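Local coordinates for protein TssK (PDB 5Y0E) that probably serves as a trimeric baseplate component of the bacterial type VI secretion system, linking the baseplate to the membrane complex, at residues A[152-157]-A[161-166]; A[170-175]-A[179-184]; A[185-190]-A[194-199]. All coordinates share one frame; numbering follows the deposited sequence.

Overall arrangement
The three contacts follow one another along the chain, and each joins segments only a few residues apart. Contacts 1 and 2 belong to the same mixed sheet and share strand 163-174. Contact 1 lies near the start of that strand, where Trp-163 reaches over strand 96-103 to strand 142-155. Contact 2, with its centre about 19 Å from that of contact 1, pairs the strand's other end with outermost strand 180-182. The chain then leaves the sheet through contact 3, where the loop 185-190 packs against the start of helix 197-222. The centres of contacts 2 and 3 are about 17 Å apart. Contacts 2 and 3 together trace the passage from the mixed sheet into helix 197-222.

Contact 1: residues A[152-157]-A[161-166]; sequences RLMLES and AEWTAL
Met-154 and Arg-152 both meet the indole of Trp-163, each in its own way. The apolar part is a CH-pi contact. As modelled, Met-154 CE sits over one face of the six-membered ring, 3.5 Å from its centroid and 11° off the ring normal. The exact place of this methyl is somewhat doubtful, because it is modelled too near Arg-152 CD. Its nearest ring atom is Trp-163 CZ3. In the model the methionine chain bends at its last torsion (chi3 90°), which turns the methyl onto the ring. Met-154 SD lies obliquely at 4.7 Å from the same centroid, a Met-aromatic contact.

The two segments are not neighbours in the sheet. Strand 96-103 runs between them, with backbone hydrogen bonds to Met-154 on one flank and to Thr-164 on the other. The indole therefore bridges across a middle strand, where it also touches Ala-101 and Pro-103.

The polar side chain contributes by contact alone. Trp-163 CH2 stands over the centre of the Arg-152 guanidinium, and Arg-152 NE is 3.7 Å from Trp-163 CH2. The two planes are 49° apart, so the groups do not stack flat.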
loop_
_atom_site.group_PDB
_atom_site.type_symbol
_atom_site.label_atom_id
_atom_site.label_comp_id
_atom_site.label_asym_id
_atom_site.label_seq_id
_atom_site.Cartn_x
_atom_site.Cartn_y
_atom_site.Cartn_z
ATOM N N ARG A 152 31.777 4.741 13.074
ATOM C CA ARG A 152 32.252 5.989 13.537
ATOM C C ARG A 152 31.356 7.158 13.229
ATOM O O ARG A 152 30.845 7.272 12.144
ATOM C CB ARG A 152 33.587 6.224 12.872
ATOM C CG ARG A 152 34.152 7.589 13.131
ATOM C CD ARG A 152 35.234 7.964 12.166
ATOM N NE ARG A 152 36.413 7.195 12.439
ATOM C CZ ARG A 152 37.614 7.549 12.042
ATOM N NH1 ARG A 152 37.749 8.671 11.365
ATOM N NH2 ARG A 152 38.658 6.787 12.305
ATOM N N LEU A 153 31.137 8.031 14.201
ATOM C CA LEU A 153 30.361 9.232 13.983
ATOM C C LEU A 153 31.280 10.299 13.454
ATOM O O LEU A 153 32.347 10.457 13.972
ATOM C CB LEU A 153 29.754 9.688 15.279
ATOM C CG LEU A 153 28.782 8.664 15.777
ATOM C CD1 LEU A 153 28.684 8.728 17.268
ATOM C CD2 LEU A 153 27.442 8.849 15.132
ATOM N N MET A 154 30.884 10.992 12.406
ATOM C CA MET A 154 31.694 12.030 11.806
ATOM C C MET A 154 30.897 13.083 11.043
ATOM O O MET A 154 29.705 13.000 10.956
ATOM C CB MET A 154 32.755 11.424 10.907
ATOM C CG MET A 154 32.291 10.355 9.968
ATOM S SD MET A 154 33.473 10.039 8.675
ATOM C CE MET A 154 34.409 8.787 9.465
ATOM N N LEU A 155 31.565 14.092 10.516
ATOM C CA LEU A 155 30.898 15.135 9.759
ATOM C C LEU A 155 30.746 14.713 8.310
ATOM O O LEU A 155 31.630 14.073 7.745
ATOM C CB LEU A 155 31.680 16.444 9.828
ATOM C CG LEU A 155 32.033 16.966 11.215
ATOM C CD1 LEU A 155 32.695 18.308 11.103
ATOM C CD2 LEU A 155 30.794 17.044 12.072
ATOM N N GLU A 156 29.627 15.094 7.704
ATOM C CA GLU A 156 29.437 14.779 6.298
ATOM C C GLU A 156 30.574 15.329 5.457
ATOM O O GLU A 156 30.964 14.715 4.461
ATOM C CB GLU A 156 28.096 15.319 5.816
ATOM C CG GLU A 156 27.762 15.000 4.370
ATOM C CD GLU A 156 26.478 15.659 3.921
ATOM O OE1 GLU A 156 26.424 16.900 3.871
ATOM O OE2 GLU A 156 25.510 14.940 3.627
ATOM N N SER A 157 31.139 16.465 5.852
ATOM C CA SER A 157 32.234 17.045 5.088
ATOM C C SER A 157 33.513 16.220 5.171
ATOM O O SER A 157 34.373 16.351 4.297
ATOM C CB SER A 157 32.507 18.457 5.572
ATOM O OG SER A 157 32.908 18.440 6.916
ATOM N N ALA A 161 35.255 8.510 -0.647
ATOM C CA ALA A 161 34.860 7.233 -1.233
ATOM C C ALA A 161 35.354 6.023 -0.464
ATOM O O ALA A 161 34.992 4.906 -0.825
ATOM C CB ALA A 161 35.367 7.134 -2.667
ATOM N N GLU A 162 36.183 6.192 0.549
ATOM C CA GLU A 162 36.599 5.049 1.338
ATOM C C GLU A 162 35.638 4.760 2.466
ATOM O O GLU A 162 35.938 3.929 3.324
ATOM C CB GLU A 162 38.008 5.260 1.893
ATOM C CG GLU A 162 39.052 5.676 0.854
ATOM C CD GLU A 162 38.989 4.857 -0.433
ATOM O OE1 GLU A 162 39.143 5.452 -1.518
ATOM O OE2 GLU A 162 38.791 3.626 -0.376
ATOM N N TRP A 163 34.489 5.418 2.487
ATOM C CA TRP A 163 33.500 5.192 3.520
ATOM C C TRP A 163 32.133 5.123 2.876
ATOM O O TRP A 163 31.902 5.725 1.829
ATOM C CB TRP A 163 33.493 6.301 4.570
ATOM C CG TRP A 163 34.783 6.538 5.253
ATOM C CD1 TRP A 163 35.890 7.148 4.738
ATOM C CD2 TRP A 163 35.107 6.189 6.599
ATOM N NE1 TRP A 163 36.885 7.184 5.678
ATOM C CE2 TRP A 163 36.427 6.604 6.830
ATOM C CE3 TRP A 163 34.413 5.566 7.626
ATOM C CZ2 TRP A 163 37.055 6.413 8.040
ATOM C CZ3 TRP A 163 35.038 5.377 8.816
ATOM C CH2 TRP A 163 36.343 5.798 9.020
ATOM N N THR A 164 31.241 4.361 3.492
ATOM C CA THR A 164 29.820 4.578 3.317
ATOM C C THR A 164 29.278 5.080 4.635
ATOM O O THR A 164 29.897 4.917 5.681
ATOM C CB THR A 164 29.055 3.324 2.884
ATOM O OG1 THR A 164 29.099 2.342 3.919
ATOM C CG2 THR A 164 29.606 2.760 1.608
ATOM N N ALA A 165 28.117 5.710 4.578
ATOM C CA ALA A 165 27.615 6.348 5.778
ATOM C C ALA A 165 26.111 6.493 5.705
ATOM O O ALA A 165 25.531 6.583 4.624
ATOM C CB ALA A 165 28.257 7.719 5.981
ATOM N N LEU A 166 25.497 6.552 6.874
ATOM C CA LEU A 166 24.090 6.859 7.013
ATOM C C LEU A 166 23.956 8.154 7.796
ATOM O O LEU A 166 24.643 8.350 8.796
ATOM C CB LEU A 166 23.341 5.735 7.741
ATOM C CG LEU A 166 23.406 4.298 7.242
ATOM C CD1 LEU A 166 22.766 3.382 8.241
ATOM C CD2 LEU A 166 22.728 4.170 5.926
#

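Contact 2: residues A[170-175]-A[179-184]; sequences RVLEKR and SLRLDT
Four backbone hydrogen bonds zip Arg-170 to Arg-175 against Ser-179 to Asp-183. Asp-183 N gives to Arg-170 O at 2.9 Å, and Leu-172 N gives to Arg-181 O. Arg-181 N then binds Glu-173 O, and Arg-175 N binds Ser-179 O at 2.8 Å. Leu-172 and Glu-173 both face Arg-181, so the register slips by one residue.

The face of Val-171 and Leu-180 is the buried, packed side. Val-171 CG1 meets Leu-180 CD2 at 3.9 Å, and Val-171 CG2 meets Leu-182 CD2 at 4.0 Å. Lys-174 CG also rests on Leu-180 CD2, while its extended chain carries NZ off to a salt bridge with Asp-91. Leu-55 and Ile-60 pack on both leucines.

The other face is charged and more exposed, loose only in its long ionic links. Glu-173 OE1 and Arg-181 NH2 form a long salt bridge of 3.7 Å. The Arg-181 chain bends at chi3 (51°), which brings one guanidinium face over Leu-172 CB. Arg-175 lays a face of its guanidinium on Arg-181 CB, and its NH1 bonds weakly to Ser-179 OG. Asp-177 is the stronger partner of that hydroxyl. Glu-173 OE2 has a long contact of charges with Arg-175 NE, well out of the guanidinium plane. This salt-bridge network probably offsets the arginine charges. The whole is an antiparallel beta hairpin with a classic bulge, with 180-182 as the sheet's outermost strand in this chain.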
loop_
_atom_site.group_PDB
_atom_site.type_symbol
_atom_site.label_atom_id
_atom_site.label_comp_id
_atom_site.label_asym_id
_atom_site.label_seq_id
_atom_site.Cartn_x
_atom_site.Cartn_y
_atom_site.Cartn_z
ATOM N N ARG A 170 21.517 16.747 12.105
ATOM C CA ARG A 170 22.159 17.992 11.705
ATOM C C ARG A 170 22.283 18.911 12.906
ATOM O O ARG A 170 21.313 19.126 13.641
ATOM C CB ARG A 170 21.390 18.687 10.589
ATOM C CG ARG A 170 21.725 20.156 10.432
ATOM C CD ARG A 170 20.992 20.774 9.242
ATOM N NE ARG A 170 21.730 20.575 8.013
ATOM C CZ ARG A 170 22.274 21.556 7.309
ATOM N NH1 ARG A 170 22.135 22.813 7.704
ATOM N NH2 ARG A 170 22.944 21.278 6.200
ATOM N N VAL A 171 23.479 19.436 13.114
ATOM C CA VAL A 171 23.706 20.436 14.150
ATOM C C VAL A 171 23.378 21.803 13.575
ATOM O O VAL A 171 23.936 22.206 12.554
ATOM C CB VAL A 171 25.147 20.398 14.673
ATOM C CG1 VAL A 171 25.274 21.367 15.821
ATOM C CG2 VAL A 171 25.524 19.009 15.132
ATOM N N LEU A 172 22.462 22.508 14.217
ATOM C CA LEU A 172 22.117 23.851 13.779
ATOM C C LEU A 172 22.918 24.912 14.511
ATOM O O LEU A 172 23.390 25.870 13.895
ATOM C CB LEU A 172 20.633 24.115 13.997
ATOM C CG LEU A 172 19.673 23.368 13.090
ATOM C CD1 LEU A 172 18.255 23.687 13.494
ATOM C CD2 LEU A 172 19.935 23.713 11.639
ATOM N N GLU A 173 23.085 24.746 15.814
ATOM C CA GLU A 173 23.666 25.774 16.655
ATOM C C GLU A 173 24.333 25.108 17.848
ATOM O O GLU A 173 23.806 24.138 18.401
ATOM C CB GLU A 173 22.587 26.769 17.099
ATOM C CG GLU A 173 22.864 27.477 18.409
ATOM C CD GLU A 173 21.784 28.478 18.768
ATOM O OE1 GLU A 173 21.530 29.408 17.974
ATOM O OE2 GLU A 173 21.182 28.334 19.845
ATOM N N LYS A 174 25.504 25.615 18.219
ATOM C CA LYS A 174 26.170 25.222 19.451
ATOM C C LYS A 174 26.027 26.383 20.414
ATOM O O LYS A 174 26.692 27.406 20.259
ATOM C CB LYS A 174 27.631 24.879 19.209
ATOM C CG LYS A 174 28.338 24.327 20.428
ATOM C CD LYS A 174 29.806 24.135 20.128
ATOM C CE LYS A 174 30.563 23.641 21.337
ATOM N NZ LYS A 174 32.003 23.437 21.020
ATOM N N ARG A 175 25.159 26.223 21.402
ATOM C CA ARG A 175 24.827 27.309 22.298
ATOM C C ARG A 175 26.044 27.752 23.095
ATOM O O ARG A 175 27.115 27.149 23.048
ATOM C CB ARG A 175 23.708 26.891 23.243
ATOM C CG ARG A 175 22.440 26.527 22.526
ATOM C CD ARG A 175 21.284 26.437 23.484
ATOM N NE ARG A 175 20.031 26.195 22.778
ATOM C CZ ARG A 175 19.480 24.994 22.642
ATOM N NH1 ARG A 175 20.074 23.939 23.177
ATOM N NH2 ARG A 175 18.337 24.850 21.979
ATOM N N SER A 179 26.131 23.274 24.786
ATOM C CA SER A 179 25.099 22.348 24.363
ATOM C C SER A 179 24.771 22.564 22.894
ATOM O O SER A 179 25.026 23.625 22.322
ATOM C CB SER A 179 23.839 22.527 25.193
ATOM O OG SER A 179 23.048 23.556 24.648
ATOM N N LEU A 180 24.193 21.539 22.285
ATOM C CA LEU A 180 23.866 21.560 20.870
ATOM C C LEU A 180 22.366 21.515 20.669
ATOM O O LEU A 180 21.660 20.807 21.384
ATOM C CB LEU A 180 24.499 20.391 20.143
ATOM C CG LEU A 180 26.002 20.165 20.312
ATOM C CD1 LEU A 180 26.313 18.733 19.999
ATOM C CD2 LEU A 180 26.793 21.080 19.429
ATOM N N ARG A 181 21.886 22.298 19.712
ATOM C CA ARG A 181 20.515 22.211 19.242
ATOM C C ARG A 181 20.525 21.532 17.882
ATOM O O ARG A 181 21.301 21.910 16.998
ATOM C CB ARG A 181 19.857 23.585 19.142
ATOM C CG ARG A 181 18.399 23.539 18.719
ATOM C CD ARG A 181 17.766 24.921 18.771
ATOM N NE ARG A 181 18.575 25.897 18.057
ATOM C CZ ARG A 181 18.334 26.304 16.818
ATOM N NH1 ARG A 181 17.288 25.832 16.153
ATOM N NH2 ARG A 181 19.141 27.190 16.245
ATOM N N LEU A 182 19.682 20.523 17.725
ATOM C CA LEU A 182 19.653 19.726 16.514
ATOM C C LEU A 182 18.444 20.078 15.667
ATOM O O LEU A 182 17.400 20.478 16.179
ATOM C CB LEU A 182 19.621 18.238 16.845
ATOM C CG LEU A 182 20.831 17.719 17.599
ATOM C CD1 LEU A 182 20.594 16.282 18.000
ATOM C CD2 LEU A 182 22.040 17.839 16.742
ATOM N N ASP A 183 18.594 19.918 14.366
ATOM C CA ASP A 183 17.469 20.078 13.455
ATOM C C ASP A 183 16.571 18.853 13.563
ATOM O O ASP A 183 16.739 17.875 12.848
ATOM C CB ASP A 183 17.959 20.280 12.034
ATOM C CG ASP A 183 16.833 20.437 11.068
ATOM O OD1 ASP A 183 15.667 20.489 11.505
ATOM O OD2 ASP A 183 17.107 20.501 9.863
ATOM N N THR A 184 15.578 18.924 14.441
ATOM C CA THR A 184 14.658 17.818 14.629
ATOM C C THR A 184 13.815 17.502 13.404
ATOM O O THR A 184 13.069 16.526 13.432
ATOM C CB THR A 184 13.721 18.100 15.794
ATOM O OG1 THR A 184 13.106 19.369 15.587
ATOM C CG2 THR A 184 14.480 18.103 17.080
#

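Contact 3: residues A[185-190]-A[194-199]; sequences AQIPPM and QGNPVL
Ile-187 is the main bump of the contact, pressed into a hollow formed by Asn-196, Val-198 and Leu-199. Its CD1 reaches Val-198 CG1 at 3.7 Å and Leu-199 CD2 at 4.0 Å. Its other branch, CG2, lies against the amide of Asn-196. The two Ile-187 branches thus straddle different walls of the hollow. Leu-294 and Ala-295 of helix 294-309 also touch this side chain.

Met-190 fills a second hollow. Bends at chi2 (-52°) and chi3 (-73°) curl the chain back and bring CE against the backbone of Gly-195, 3.4 Å from Gly-195 C. The methyl lies against Gly-195 C and O, where the residue has no side chain. Met-190 CG rests on Asn-196 CB. Leu-199 and Met-190 run antiparallel alongside each other, Leu-199 CD1 being 4.1 Å from Met-190 CB. Pro-188 CD touches Asn-196 ND2.

Asn-196 is the N-cap of helix 197-222. Its OD1 accepts from Leu-199 N at 2.9 Å, in the carbonyl plane, and more weakly from Val-198 N. The cap satisfies this buried oxygen and holds the amide in place, which is consistent with a polar amide packing among mainly apolar side chains.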
loop_
_atom_site.group_PDB
_atom_site.type_symbol
_atom_site.label_atom_id
_atom_site.label_comp_id
_atom_site.label_asym_id
_atom_site.label_seq_id
_atom_site.Cartn_x
_atom_site.Cartn_y
_atom_site.Cartn_z
ATOM N N ALA A 185 13.870 18.280 12.345
ATOM C CA ALA A 185 13.042 17.946 11.204
ATOM C C ALA A 185 13.703 16.950 10.279
ATOM O O ALA A 185 13.010 16.337 9.468
ATOM C CB ALA A 185 12.682 19.200 10.411
ATOM N N GLN A 186 15.014 16.781 10.366
ATOM C CA GLN A 186 15.699 15.882 9.458
ATOM C C GLN A 186 15.436 14.438 9.854
ATOM O O GLN A 186 15.377 14.102 11.037
ATOM C CB GLN A 186 17.190 16.172 9.433
ATOM C CG GLN A 186 17.507 17.538 8.858
ATOM C CD GLN A 186 16.575 17.949 7.719
ATOM O OE1 GLN A 186 16.779 17.566 6.568
ATOM N NE2 GLN A 186 15.557 18.751 8.037
ATOM N N ILE A 187 15.226 13.601 8.849
ATOM C CA ILE A 187 14.870 12.206 9.037
ATOM C C ILE A 187 15.997 11.354 8.480
ATOM O O ILE A 187 16.327 11.463 7.302
ATOM C CB ILE A 187 13.543 11.851 8.350
ATOM C CG1 ILE A 187 12.415 12.662 8.959
ATOM C CG2 ILE A 187 13.277 10.380 8.476
ATOM C CD1 ILE A 187 11.214 12.747 8.091
ATOM N N PRO A 188 16.597 10.487 9.273
ATOM C CA PRO A 188 17.632 9.593 8.759
ATOM C C PRO A 188 17.061 8.631 7.735
ATOM O O PRO A 188 15.847 8.392 7.701
ATOM C CB PRO A 188 18.102 8.847 10.012
ATOM C CG PRO A 188 17.607 9.638 11.147
ATOM C CD PRO A 188 16.365 10.319 10.708
ATOM N N PRO A 189 17.893 8.070 6.867
ATOM C CA PRO A 189 17.428 6.954 6.039
ATOM C C PRO A 189 16.961 5.826 6.939
ATOM O O PRO A 189 17.704 5.339 7.780
ATOM C CB PRO A 189 18.670 6.580 5.232
ATOM C CG PRO A 189 19.804 7.085 6.037
ATOM C CD PRO A 189 19.314 8.347 6.652
ATOM N N MET A 190 15.701 5.458 6.793
ATOM C CA MET A 190 15.017 4.598 7.740
ATOM C C MET A 190 14.555 3.335 7.048
ATOM O O MET A 190 14.048 3.385 5.930
ATOM C CB MET A 190 13.818 5.290 8.353
ATOM C CG MET A 190 14.155 6.405 9.308
ATOM S SD MET A 190 15.301 5.925 10.567
ATOM C CE MET A 190 14.245 4.928 11.567
ATOM N N GLN A 194 8.437 2.974 11.806
ATOM C CA GLN A 194 8.204 3.036 13.235
ATOM C C GLN A 194 9.465 3.295 14.035
ATOM O O GLN A 194 9.371 3.505 15.239
ATOM C CB GLN A 194 7.534 1.755 13.690
ATOM C CG GLN A 194 6.190 1.534 13.037
ATOM C CD GLN A 194 5.107 2.420 13.614
ATOM O OE1 GLN A 194 5.001 2.561 14.820
ATOM N NE2 GLN A 194 4.293 3.010 12.755
ATOM N N GLY A 195 10.629 3.313 13.405
ATOM C CA GLY A 195 11.838 3.656 14.116
ATOM C C GLY A 195 12.126 5.135 14.229
ATOM O O GLY A 195 13.123 5.517 14.834
ATOM N N ASN A 196 11.288 5.979 13.656
ATOM C CA ASN A 196 11.552 7.391 13.618
ATOM C C ASN A 196 10.310 8.140 14.073
ATOM O O ASN A 196 9.226 7.925 13.530
ATOM C CB ASN A 196 11.942 7.845 12.215
ATOM C CG ASN A 196 12.098 9.336 12.126
ATOM O OD1 ASN A 196 11.156 10.061 11.810
ATOM N ND2 ASN A 196 13.279 9.806 12.445
ATOM N N PRO A 197 10.436 9.046 15.029
ATOM C CA PRO A 197 9.248 9.767 15.507
ATOM C C PRO A 197 8.608 10.664 14.466
ATOM O O PRO A 197 7.391 10.841 14.482
ATOM C CB PRO A 197 9.791 10.573 16.688
ATOM C CG PRO A 197 11.259 10.698 16.401
ATOM C CD PRO A 197 11.659 9.428 15.739
ATOM N N VAL A 198 9.370 11.239 13.557
ATOM C CA VAL A 198 8.758 12.165 12.626
ATOM C C VAL A 198 7.871 11.420 11.648
ATOM O O VAL A 198 6.723 11.799 11.413
ATOM C CB VAL A 198 9.829 12.997 11.902
ATOM C CG1 VAL A 198 9.169 13.948 10.931
ATOM C CG2 VAL A 198 10.647 13.761 12.898
ATOM N N LEU A 199 8.386 10.341 11.065
ATOM C CA LEU A 199 7.544 9.485 10.243
ATOM C C LEU A 199 6.295 9.040 10.992
ATOM O O LEU A 199 5.196 9.062 10.440
ATOM C CB LEU A 199 8.340 8.279 9.746
ATOM C CG LEU A 199 9.513 8.591 8.816
ATOM C CD1 LEU A 199 10.218 7.337 8.402
ATOM C CD2 LEU A 199 9.090 9.365 7.605
#